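Local coordinates for hypothetical protein VC0802 (Vibrio cholerae, PDB 1ZVP), which is of unknown function but carries two ACT-type domains, of a family whose members often bind amino acids and similar small ligands, and may take part in transport, at residues Gln13-Leu19 / Leu124-Phe130; Asp23-Val29 / Leu51-Ala57; Leu70-Leu76 / Asp111-Lys117. The contacts are given in a common frame with arbitrary orientation. Numbering follows the deposited sequence.

Contact 1 (Gln13-Leu19 / Leu124-Phe130); sequences QSMSPEL and LQALGEF
A surface contact joins the first and last parts of the chain: the loop leading into edge strand 17-19 lies along the end of the C-terminal helix 120-127 and the tail that follows. Register runs Q13 with F130, S14 with G128, M15 with L127 and P17 with L124, at CA-CA distances of 4.4, 4.6, 5.4 and 6.0 Å. Helix geometry lasts to L127, closed by G128 N to L124 O (2.9 Å); L127 O, at the helix end, accepts M15 N at 2.8 Å and 162°. Just after, the chain turns: M15 is at phi/psi -91/2, S16 is left-handed at 47/58, and S14 OG takes S16 N at 3.2 Å, an ST turn. P17 then restores extended geometry, its ring lying against the helix with CB 3.8 Å from L124 CD2, CG 3.7 Å from L127 CB and CD 3.7 Å from G128 CA. L19 CB adds L124 CD1 at 4.0 Å; L124 and L127 are both mt rotamers. M15 starts toward the helix, with CG 4.2 Å from L127 CD2, but its mm rotamer leads away to L76 and F91. K94 NZ hydrogen-bonds E129 O and, weakly, Q13 O. P17 and L127 both pack on I74 of strand 71-76: helices packed on one face of an antiparallel sheet, as in ACT-type alpha/beta folds.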
loop_
_atom_site.group_PDB
_atom_site.type_symbol
_atom_site.label_atom_id
_atom_site.label_comp_id
_atom_site.label_asym_id
_atom_site.label_seq_id
_atom_site.Cartn_x
_atom_site.Cartn_y
_atom_site.Cartn_z
ATOM N N GLN D 13 19.133 -5.181 -4.811
ATOM C CA GLN D 13 19.189 -5.828 -3.507
ATOM C C GLN D 13 17.990 -6.717 -3.246
ATOM O O GLN D 13 16.930 -6.516 -3.820
ATOM C CB GLN D 13 19.237 -4.778 -2.419
ATOM C CG GLN D 13 20.553 -4.063 -2.327
ATOM C CD GLN D 13 20.574 -3.129 -1.142
ATOM O OE1 GLN D 13 20.667 -3.575 0.011
ATOM N NE2 GLN D 13 20.486 -1.822 -1.407
ATOM N N SER D 14 18.167 -7.688 -2.360
ATOM C CA SER D 14 17.083 -8.534 -1.886
ATOM C C SER D 14 16.127 -7.706 -1.029
ATOM O O SER D 14 16.563 -6.800 -0.296
ATOM C CB SER D 14 17.652 -9.705 -1.078
ATOM O OG SER D 14 16.629 -10.565 -0.608
ATOM N N MET D 15 14.829 -8.006 -1.129
ATOM C CA MET D 15 13.824 -7.348 -0.285
ATOM C C MET D 15 13.598 -8.135 0.995
ATOM O O MET D 15 12.786 -7.738 1.835
ATOM C CB MET D 15 12.510 -7.102 -1.030
ATOM C CG MET D 15 12.581 -6.044 -2.155
ATOM S SD MET D 15 13.120 -4.384 -1.682
ATOM C CE MET D 15 14.859 -4.408 -2.130
ATOM N N SER D 16 14.359 -9.228 1.139
ATOM C CA SER D 16 14.232 -10.186 2.237
ATOM C C SER D 16 12.777 -10.612 2.503
ATOM O O SER D 16 12.276 -10.445 3.618
ATOM C CB SER D 16 14.903 -9.648 3.511
ATOM O OG SER D 16 16.317 -9.636 3.379
ATOM N N PRO D 17 12.098 -11.167 1.475
ATOM C CA PRO D 17 10.673 -11.474 1.600
ATOM C C PRO D 17 10.360 -12.677 2.491
ATOM O O PRO D 17 11.179 -13.586 2.641
ATOM C CB PRO D 17 10.260 -11.766 0.160
ATOM C CG PRO D 17 11.469 -12.312 -0.456
ATOM C CD PRO D 17 12.608 -11.542 0.145
ATOM N N GLU D 18 9.177 -12.673 3.090
ATOM C CA GLU D 18 8.714 -13.824 3.831
ATOM C C GLU D 18 7.243 -14.060 3.572
ATOM O O GLU D 18 6.444 -13.127 3.626
ATOM C CB GLU D 18 8.993 -13.664 5.323
ATOM C CG GLU D 18 8.731 -12.288 5.852
ATOM C CD GLU D 18 8.750 -12.224 7.356
ATOM O OE1 GLU D 18 8.143 -11.280 7.914
ATOM O OE2 GLU D 18 9.372 -13.108 7.984
ATOM N N LEU D 19 6.901 -15.304 3.257
ATOM C CA LEU D 19 5.522 -15.693 2.986
ATOM C C LEU D 19 4.801 -15.958 4.297
ATOM O O LEU D 19 5.218 -16.819 5.066
ATOM C CB LEU D 19 5.484 -16.969 2.146
ATOM C CG LEU D 19 4.525 -17.172 0.973
ATOM C CD1 LEU D 19 4.038 -18.598 0.994
ATOM C CD2 LEU D 19 3.347 -16.179 0.892
ATOM N N LEU D 124 8.086 -14.457 -4.135
ATOM C CA LEU D 124 9.246 -14.716 -3.278
ATOM C C LEU D 124 10.564 -14.712 -4.035
ATOM O O LEU D 124 11.529 -14.082 -3.605
ATOM C CB LEU D 124 9.107 -16.058 -2.560
ATOM C CG LEU D 124 8.162 -16.135 -1.368
ATOM C CD1 LEU D 124 8.233 -17.532 -0.757
ATOM C CD2 LEU D 124 8.478 -15.050 -0.329
ATOM N N GLN D 125 10.597 -15.435 -5.150
ATOM C CA GLN D 125 11.763 -15.495 -6.023
ATOM C C GLN D 125 12.160 -14.124 -6.570
ATOM O O GLN D 125 13.316 -13.733 -6.451
ATOM C CB GLN D 125 11.516 -16.472 -7.173
ATOM C CG GLN D 125 11.644 -17.943 -6.792
ATOM C CD GLN D 125 10.900 -18.881 -7.768
ATOM O OE1 GLN D 125 10.350 -19.917 -7.356
ATOM N NE2 GLN D 125 10.872 -18.514 -9.061
ATOM N N ALA D 126 11.210 -13.410 -7.172
ATOM C CA ALA D 126 11.433 -12.053 -7.657
ATOM C C ALA D 126 11.956 -11.124 -6.552
ATOM O O ALA D 126 12.967 -10.443 -6.731
ATOM C CB ALA D 126 10.169 -11.502 -8.268
ATOM N N LEU D 127 11.287 -11.129 -5.404
ATOM C CA LEU D 127 11.599 -10.218 -4.305
ATOM C C LEU D 127 12.912 -10.522 -3.602
ATOM O O LEU D 127 13.517 -9.633 -3.012
ATOM C CB LEU D 127 10.460 -10.202 -3.284
ATOM C CG LEU D 127 9.170 -9.533 -3.751
ATOM C CD1 LEU D 127 8.014 -9.817 -2.792
ATOM C CD2 LEU D 127 9.387 -8.044 -3.942
ATOM N N GLY D 128 13.343 -11.778 -3.671
ATOM C CA GLY D 128 14.550 -12.230 -2.980
ATOM C C GLY D 128 15.828 -12.139 -3.790
ATOM O O GLY D 128 16.883 -12.572 -3.323
ATOM N N GLU D 129 15.737 -11.582 -5.000
ATOM C CA GLU D 129 16.891 -11.451 -5.904
ATOM C C GLU D 129 17.885 -10.390 -5.425
ATOM O O GLU D 129 17.484 -9.271 -5.071
ATOM C CB GLU D 129 16.438 -11.076 -7.319
ATOM C CG GLU D 129 15.842 -12.196 -8.138
ATOM C CD GLU D 129 15.108 -11.687 -9.382
ATOM O OE1 GLU D 129 14.932 -10.447 -9.546
ATOM O OE2 GLU D 129 14.689 -12.543 -10.197
ATOM N N PHE D 130 19.173 -10.747 -5.441
ATOM C CA PHE D 130 20.267 -9.829 -5.084
ATOM C C PHE D 130 21.471 -9.919 -6.042
ATOM O O PHE D 130 21.727 -10.971 -6.645
ATOM C CB PHE D 130 20.713 -10.040 -3.623
ATOM C CG PHE D 130 21.329 -11.391 -3.354
ATOM C CD1 PHE D 130 22.706 -11.580 -3.476
ATOM C CD2 PHE D 130 20.535 -12.467 -2.966
ATOM C CE1 PHE D 130 23.284 -12.825 -3.232
ATOM C CE2 PHE D 130 21.102 -13.718 -2.719
ATOM C CZ PHE D 130 22.483 -13.900 -2.857
#

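Contact 2 (Asp23-Val29 / Leu51-Ala57); sequences DYVFCTV and LTLVLEA
Residues 24-29 and 51-56 form an antiparallel pair in the three-stranded sheet 24-29, 50-56, 43-47, probably part of an ACT-type fold; the axes approach to 4.6 Å with 153° between directions, as in a twisted ladder. Hydrogen-bonded pairs are V25-L55, C27-L53 and V29-L51; non-hydrogen-bonded pairs are Y24-E56, F26-V54 and T28-T52. The six rungs are V25 N to L55 O 2.8 Å, L55 N to V25 O 3.1 Å, C27 N to L53 O 2.9 Å, L53 N to C27 O 2.8 Å, V29 N to L51 O 2.8 Å and L51 N to V29 O 3.2 Å. On one face the F26 ring (chi1 m) offers a flat surface to V54 (chi1 t), whose CG2 sits 3.8 Å from the ring centroid and 15° off its normal, a CH-pi contact. Farther along, the gap between T28 and T52 is filled by a water, 2.6 Å from T28 OG1 and 2.7 Å from T52 OG1. On the other face, small C27 makes a hollow where L55 CD1 reaches SG at 3.9 Å, while V29 CG2 wedges between L53 CD1 (3.8 Å) and L51 CB (3.9 Å). Near the strand end Y24 CB meets V54 CG1 at 4.2 Å. E56 is N-cap, and A57 N reaches D23 O at 2.7 Å. V25 and L55 meet A60 of helix 57-61, strand 43-47 flanks 50-56, F26 makes edge-to-face contacts with F71 and F114, and T52 OG1 bonds Y108 N of the second subunit.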
loop_
_atom_site.group_PDB
_atom_site.type_symbol
_atom_site.label_atom_id
_atom_site.label_comp_id
_atom_site.label_asym_id
_atom_site.label_seq_id
_atom_site.Cartn_x
_atom_site.Cartn_y
_atom_site.Cartn_z
ATOM N N ASP D 23 -4.886 -17.301 3.375
ATOM C CA ASP D 23 -5.391 -16.806 2.089
ATOM C C ASP D 23 -6.227 -15.580 2.366
ATOM O O ASP D 23 -7.089 -15.603 3.238
ATOM C CB ASP D 23 -6.253 -17.845 1.358
ATOM C CG ASP D 23 -5.502 -19.135 1.033
ATOM O OD1 ASP D 23 -4.243 -19.176 1.056
ATOM O OD2 ASP D 23 -6.205 -20.128 0.739
ATOM N N TYR D 24 -5.979 -14.509 1.624
ATOM C CA TYR D 24 -6.625 -13.246 1.906
ATOM C C TYR D 24 -7.476 -12.817 0.737
ATOM O O TYR D 24 -7.241 -13.248 -0.384
ATOM C CB TYR D 24 -5.588 -12.169 2.300
ATOM C CG TYR D 24 -4.960 -12.462 3.652
ATOM C CD1 TYR D 24 -5.576 -12.047 4.835
ATOM C CD2 TYR D 24 -3.770 -13.191 3.745
ATOM C CE1 TYR D 24 -5.020 -12.344 6.068
ATOM C CE2 TYR D 24 -3.206 -13.491 4.973
ATOM C CZ TYR D 24 -3.835 -13.065 6.129
ATOM O OH TYR D 24 -3.268 -13.357 7.350
ATOM N N VAL D 25 -8.485 -12.002 1.025
ATOM C CA VAL D 25 -9.377 -11.464 0.013
ATOM C C VAL D 25 -9.623 -9.989 0.291
ATOM O O VAL D 25 -9.565 -9.551 1.438
ATOM C CB VAL D 25 -10.726 -12.238 -0.051
ATOM C CG1 VAL D 25 -10.496 -13.694 -0.406
ATOM C CG2 VAL D 25 -11.509 -12.121 1.255
ATOM N N PHE D 26 -9.877 -9.226 -0.767
ATOM C CA PHE D 26 -10.229 -7.817 -0.637
ATOM C C PHE D 26 -11.731 -7.659 -0.774
ATOM O O PHE D 26 -12.349 -8.294 -1.622
ATOM C CB PHE D 26 -9.519 -6.970 -1.699
ATOM C CG PHE D 26 -8.099 -6.594 -1.345
ATOM C CD1 PHE D 26 -7.754 -5.265 -1.134
ATOM C CD2 PHE D 26 -7.102 -7.569 -1.242
ATOM C CE1 PHE D 26 -6.443 -4.911 -0.823
ATOM C CE2 PHE D 26 -5.791 -7.225 -0.924
ATOM C CZ PHE D 26 -5.460 -5.897 -0.717
ATOM N N CYS D 27 -12.313 -6.818 0.075
ATOM C CA CYS D 27 -13.751 -6.592 0.085
ATOM C C CYS D 27 -14.014 -5.131 0.263
ATOM O O CYS D 27 -13.234 -4.424 0.904
ATOM C CB CYS D 27 -14.424 -7.310 1.255
ATOM S SG CYS D 27 -14.173 -9.073 1.319
ATOM N N THR D 28 -15.127 -4.684 -0.297
ATOM C CA THR D 28 -15.664 -3.383 0.020
ATOM C C THR D 28 -17.027 -3.618 0.680
ATOM O O THR D 28 -17.800 -4.478 0.249
ATOM C CB THR D 28 -15.729 -2.474 -1.230
ATOM O OG1 THR D 28 -15.911 -1.113 -0.827
ATOM C CG2 THR D 28 -16.837 -2.898 -2.198
ATOM N N VAL D 29 -17.289 -2.893 1.762
ATOM C CA VAL D 29 -18.545 -3.037 2.492
ATOM C C VAL D 29 -19.168 -1.677 2.814
ATOM O O VAL D 29 -18.558 -0.632 2.594
ATOM C CB VAL D 29 -18.379 -3.884 3.795
ATOM C CG1 VAL D 29 -18.087 -5.344 3.474
ATOM C CG2 VAL D 29 -17.312 -3.302 4.704
ATOM N N LEU D 51 -15.920 1.077 2.976
ATOM C CA LEU D 51 -14.847 0.484 3.775
ATOM C C LEU D 51 -14.244 -0.715 3.078
ATOM O O LEU D 51 -14.951 -1.672 2.768
ATOM C CB LEU D 51 -15.392 0.065 5.139
ATOM C CG LEU D 51 -14.460 -0.435 6.234
ATOM C CD1 LEU D 51 -13.622 0.692 6.819
ATOM C CD2 LEU D 51 -15.304 -1.068 7.313
ATOM N N THR D 52 -12.939 -0.654 2.816
ATOM C CA THR D 52 -12.180 -1.819 2.337
ATOM C C THR D 52 -11.795 -2.679 3.534
ATOM O O THR D 52 -11.266 -2.167 4.526
ATOM C CB THR D 52 -10.889 -1.414 1.552
ATOM O OG1 THR D 52 -11.226 -0.600 0.421
ATOM C CG2 THR D 52 -10.115 -2.649 1.070
ATOM N N LEU D 53 -12.083 -3.975 3.452
ATOM C CA LEU D 53 -11.600 -4.929 4.441
ATOM C C LEU D 53 -10.714 -5.935 3.747
ATOM O O LEU D 53 -11.054 -6.408 2.670
ATOM C CB LEU D 53 -12.753 -5.666 5.137
ATOM C CG LEU D 53 -13.836 -4.884 5.896
ATOM C CD1 LEU D 53 -14.985 -5.821 6.315
ATOM C CD2 LEU D 53 -13.270 -4.131 7.107
ATOM N N VAL D 54 -9.573 -6.247 4.353
ATOM C CA VAL D 54 -8.740 -7.357 3.897
ATOM C C VAL D 54 -8.857 -8.436 4.962
ATOM O O VAL D 54 -8.533 -8.215 6.120
ATOM C CB VAL D 54 -7.249 -6.957 3.623
ATOM C CG1 VAL D 54 -6.499 -8.097 2.965
ATOM C CG2 VAL D 54 -7.168 -5.740 2.738
ATOM N N LEU D 55 -9.341 -9.597 4.540
ATOM C CA LEU D 55 -9.805 -10.638 5.436
ATOM C C LEU D 55 -9.288 -11.976 4.983
ATOM O O LEU D 55 -9.082 -12.183 3.790
ATOM C CB LEU D 55 -11.336 -10.714 5.382
ATOM C CG LEU D 55 -12.180 -9.542 5.868
ATOM C CD1 LEU D 55 -13.476 -9.480 5.109
ATOM C CD2 LEU D 55 -12.440 -9.706 7.343
ATOM N N GLU D 56 -9.103 -12.884 5.940
ATOM C CA GLU D 56 -8.912 -14.299 5.658
ATOM C C GLU D 56 -10.040 -14.808 4.759
ATOM O O GLU D 56 -11.189 -14.399 4.912
ATOM C CB GLU D 56 -8.897 -15.085 6.966
ATOM C CG GLU D 56 -7.535 -15.227 7.602
ATOM C CD GLU D 56 -6.949 -16.626 7.424
ATOM O OE1 GLU D 56 -6.528 -17.214 8.451
ATOM O OE2 GLU D 56 -6.917 -17.145 6.273
ATOM N N ALA D 57 -9.712 -15.696 3.826
ATOM C CA ALA D 57 -10.661 -16.157 2.813
ATOM C C ALA D 57 -11.980 -16.672 3.393
ATOM O O ALA D 57 -13.053 -16.230 2.976
ATOM C CB ALA D 57 -10.023 -17.214 1.926
HETATM O O HOH W 1 -13.731 0.159 -0.335
#

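Contact 3 (Leu70-Leu76 / Asp111-Lys117); sequences LFSLITL and DHIFVQK
L73 and F114 form the apolar centre of one face of two non-consecutive antiparallel neighbours at the middle of the four-stranded ACT-type sheet (order 17-19, 71-76, 111-116, 103-106): L73 CD1 sits 4.0 Å from the F114 ring centroid, 19° off its normal (CH-pi), with L73 in the tp rotamer. On the opposite face I74 CD1 meets V115 CG2 at 4.1 Å and L76 CD2 meets I113 CD1 at 3.5 Å; helices 87-96 and 120-127 cover this side. The axes of 71-76 and 111-116 come within 4.4 Å, with 147° between their N-to-C directions. S72-V115 and I74-I113 are hydrogen-bonded pairs (S72 N to V115 O 2.8 Å, V115 N to S72 O 3.1 Å, I74 N to I113 O 2.9 Å, I113 N to I74 O 2.7 Å); F71-Q116, L73-F114 and T75-H112 are non-hydrogen-bonded. Toward the polar edge, K117 N reaches L70 O at 2.9 Å, and K117 NZ makes a salt bridge to D23. H112 ND1 bonds T75 OG1 at 3.0 Å, while its NE2 meets E47 of the second subunit. L76 N to D111 O (3.1 Å) ends the direct ladder, and a water then spans L76 O at 3.1 Å and D111 N at 3.2 Å.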
loop_
_atom_site.group_PDB
_atom_site.type_symbol
_atom_site.label_atom_id
_atom_site.label_comp_id
_atom_site.label_asym_id
_atom_site.label_seq_id
_atom_site.Cartn_x
_atom_site.Cartn_y
_atom_site.Cartn_z
ATOM N N LEU D 70 -8.154 -15.044 -4.527
ATOM C CA LEU D 70 -7.307 -15.359 -3.375
ATOM C C LEU D 70 -5.918 -14.730 -3.451
ATOM O O LEU D 70 -5.259 -14.773 -4.493
ATOM C CB LEU D 70 -7.177 -16.872 -3.170
ATOM C CG LEU D 70 -8.374 -17.738 -2.774
ATOM C CD1 LEU D 70 -7.872 -19.102 -2.312
ATOM C CD2 LEU D 70 -9.228 -17.100 -1.700
ATOM N N PHE D 71 -5.491 -14.162 -2.320
ATOM C CA PHE D 71 -4.200 -13.497 -2.175
ATOM C C PHE D 71 -3.292 -14.129 -1.112
ATOM O O PHE D 71 -3.746 -14.580 -0.058
ATOM C CB PHE D 71 -4.407 -12.023 -1.857
ATOM C CG PHE D 71 -4.944 -11.224 -3.007
ATOM C CD1 PHE D 71 -4.101 -10.781 -4.019
ATOM C CD2 PHE D 71 -6.293 -10.899 -3.073
ATOM C CE1 PHE D 71 -4.591 -10.037 -5.080
ATOM C CE2 PHE D 71 -6.793 -10.151 -4.136
ATOM C CZ PHE D 71 -5.938 -9.718 -5.138
ATOM N N SER D 72 -1.999 -14.162 -1.414
ATOM C CA SER D 72 -0.990 -14.519 -0.436
ATOM C C SER D 72 -0.340 -13.256 0.089
ATOM O O SER D 72 -0.282 -12.250 -0.607
ATOM C CB SER D 72 0.054 -15.420 -1.061
ATOM O OG SER D 72 -0.529 -16.655 -1.404
ATOM N N LEU D 73 0.131 -13.308 1.326
ATOM C CA LEU D 73 0.735 -12.143 1.956
ATOM C C LEU D 73 2.235 -12.336 2.162
ATOM O O LEU D 73 2.681 -13.315 2.757
ATOM C CB LEU D 73 0.035 -11.800 3.271
ATOM C CG LEU D 73 0.754 -10.827 4.202
ATOM C CD1 LEU D 73 0.828 -9.430 3.611
ATOM C CD2 LEU D 73 0.061 -10.808 5.537
ATOM N N ILE D 74 2.989 -11.373 1.646
ATOM C CA ILE D 74 4.436 -11.347 1.724
ATOM C C ILE D 74 4.850 -10.074 2.456
ATOM O O ILE D 74 4.420 -8.982 2.114
ATOM C CB ILE D 74 5.079 -11.448 0.311
ATOM C CG1 ILE D 74 4.809 -12.842 -0.279
ATOM C CG2 ILE D 74 6.567 -11.148 0.361
ATOM C CD1 ILE D 74 4.980 -12.954 -1.780
ATOM N N THR D 75 5.642 -10.232 3.508
ATOM C CA THR D 75 6.217 -9.089 4.194
ATOM C C THR D 75 7.674 -8.933 3.778
ATOM O O THR D 75 8.382 -9.915 3.573
ATOM C CB THR D 75 6.098 -9.230 5.720
ATOM O OG1 THR D 75 4.715 -9.267 6.079
ATOM C CG2 THR D 75 6.766 -8.068 6.429
ATOM N N LEU D 76 8.109 -7.689 3.637
ATOM C CA LEU D 76 9.499 -7.389 3.350
ATOM C C LEU D 76 10.191 -7.099 4.661
ATOM O O LEU D 76 9.816 -6.163 5.355
ATOM C CB LEU D 76 9.577 -6.183 2.424
ATOM C CG LEU D 76 9.439 -6.399 0.922
ATOM C CD1 LEU D 76 8.880 -7.767 0.509
ATOM C CD2 LEU D 76 8.606 -5.267 0.367
ATOM N N ASP D 111 6.610 -3.021 4.709
ATOM C CA ASP D 111 5.670 -3.138 3.606
ATOM C C ASP D 111 5.138 -4.554 3.520
ATOM O O ASP D 111 5.875 -5.525 3.699
ATOM C CB ASP D 111 6.329 -2.758 2.287
ATOM C CG ASP D 111 6.638 -1.292 2.204
ATOM O OD1 ASP D 111 5.684 -0.479 2.207
ATOM O OD2 ASP D 111 7.839 -0.943 2.130
ATOM N N HIS D 112 3.850 -4.654 3.238
ATOM C CA HIS D 112 3.177 -5.932 3.090
ATOM C C HIS D 112 2.563 -5.984 1.702
ATOM O O HIS D 112 1.911 -5.039 1.260
ATOM C CB HIS D 112 2.107 -6.093 4.173
ATOM C CG HIS D 112 2.598 -5.767 5.552
ATOM N ND1 HIS D 112 3.259 -6.684 6.343
ATOM C CD2 HIS D 112 2.547 -4.620 6.268
ATOM C CE1 HIS D 112 3.585 -6.117 7.491
ATOM N NE2 HIS D 112 3.166 -4.866 7.471
ATOM N N ILE D 113 2.799 -7.083 1.003
ATOM C CA ILE D 113 2.397 -7.185 -0.383
ATOM C C ILE D 113 1.429 -8.342 -0.527
ATOM O O ILE D 113 1.719 -9.451 -0.091
ATOM C CB ILE D 113 3.630 -7.377 -1.293
ATOM C CG1 ILE D 113 4.632 -6.245 -1.066
ATOM C CG2 ILE D 113 3.236 -7.430 -2.764
ATOM C CD1 ILE D 113 5.998 -6.599 -1.511
ATOM N N PHE D 114 0.263 -8.068 -1.103
ATOM C CA PHE D 114 -0.695 -9.117 -1.460
ATOM C C PHE D 114 -0.566 -9.432 -2.943
ATOM O O PHE D 114 -0.818 -8.586 -3.792
ATOM C CB PHE D 114 -2.128 -8.715 -1.090
ATOM C CG PHE D 114 -2.345 -8.560 0.383
ATOM C CD1 PHE D 114 -2.849 -9.620 1.137
ATOM C CD2 PHE D 114 -2.023 -7.360 1.028
ATOM C CE1 PHE D 114 -3.029 -9.497 2.517
ATOM C CE2 PHE D 114 -2.213 -7.213 2.408
ATOM C CZ PHE D 114 -2.721 -8.284 3.159
ATOM N N VAL D 115 -0.128 -10.644 -3.243
ATOM C CA VAL D 115 -0.071 -11.125 -4.617
ATOM C C VAL D 115 -1.082 -12.262 -4.786
ATOM O O VAL D 115 -1.492 -12.877 -3.805
ATOM C CB VAL D 115 1.361 -11.601 -5.024
ATOM C CG1 VAL D 115 2.382 -10.477 -4.823
ATOM C CG2 VAL D 115 1.767 -12.858 -4.261
ATOM N N GLN D 116 -1.496 -12.526 -6.023
ATOM C CA GLN D 116 -2.336 -13.676 -6.332
ATOM C C GLN D 116 -1.722 -14.909 -5.733
ATOM O O GLN D 116 -0.509 -15.096 -5.811
ATOM C CB GLN D 116 -2.448 -13.865 -7.834
ATOM C CG GLN D 116 -3.323 -12.850 -8.518
ATOM C CD GLN D 116 -3.202 -12.925 -10.029
ATOM O OE1 GLN D 116 -3.734 -12.078 -10.745
ATOM N NE2 GLN D 116 -2.498 -13.940 -10.522
ATOM N N LYS D 117 -2.564 -15.752 -5.144
ATOM C CA LYS D 117 -2.108 -16.930 -4.426
ATOM C C LYS D 117 -1.232 -17.845 -5.288
ATOM O O LYS D 117 -0.221 -18.379 -4.806
ATOM C CB LYS D 117 -3.298 -17.700 -3.852
ATOM C CG LYS D 117 -2.872 -18.779 -2.877
ATOM C CD LYS D 117 -3.941 -19.810 -2.651
ATOM C CE LYS D 117 -3.389 -20.927 -1.789
ATOM N NZ LYS D 117 -4.468 -21.850 -1.369
HETATM O O HOH W 2 9.778 -3.253 4.389
#

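From the N terminus, the chain passes through 13-19, whose partner 124-130 comes only at the other end; contact 1 thus closes a loop embracing almost the whole protein. Within that loop contact 2 closes first, returning from 23-29 to 51-57 in the three-stranded sheet, and contact 3 follows in series, from 70-76 to 111-117. None cross. Contacts 1 and 3 share a sheet, since strand 17-19 pairs with 71-76, so strand 17-19, from early in the chain, completes the sheet built mainly from the later half. Contact 2, on the opposite side of the chain's centre from contact 1, joins contact 3 through Y24 O to F71 N and the D23-K117 salt bridge; both touch the second subunit.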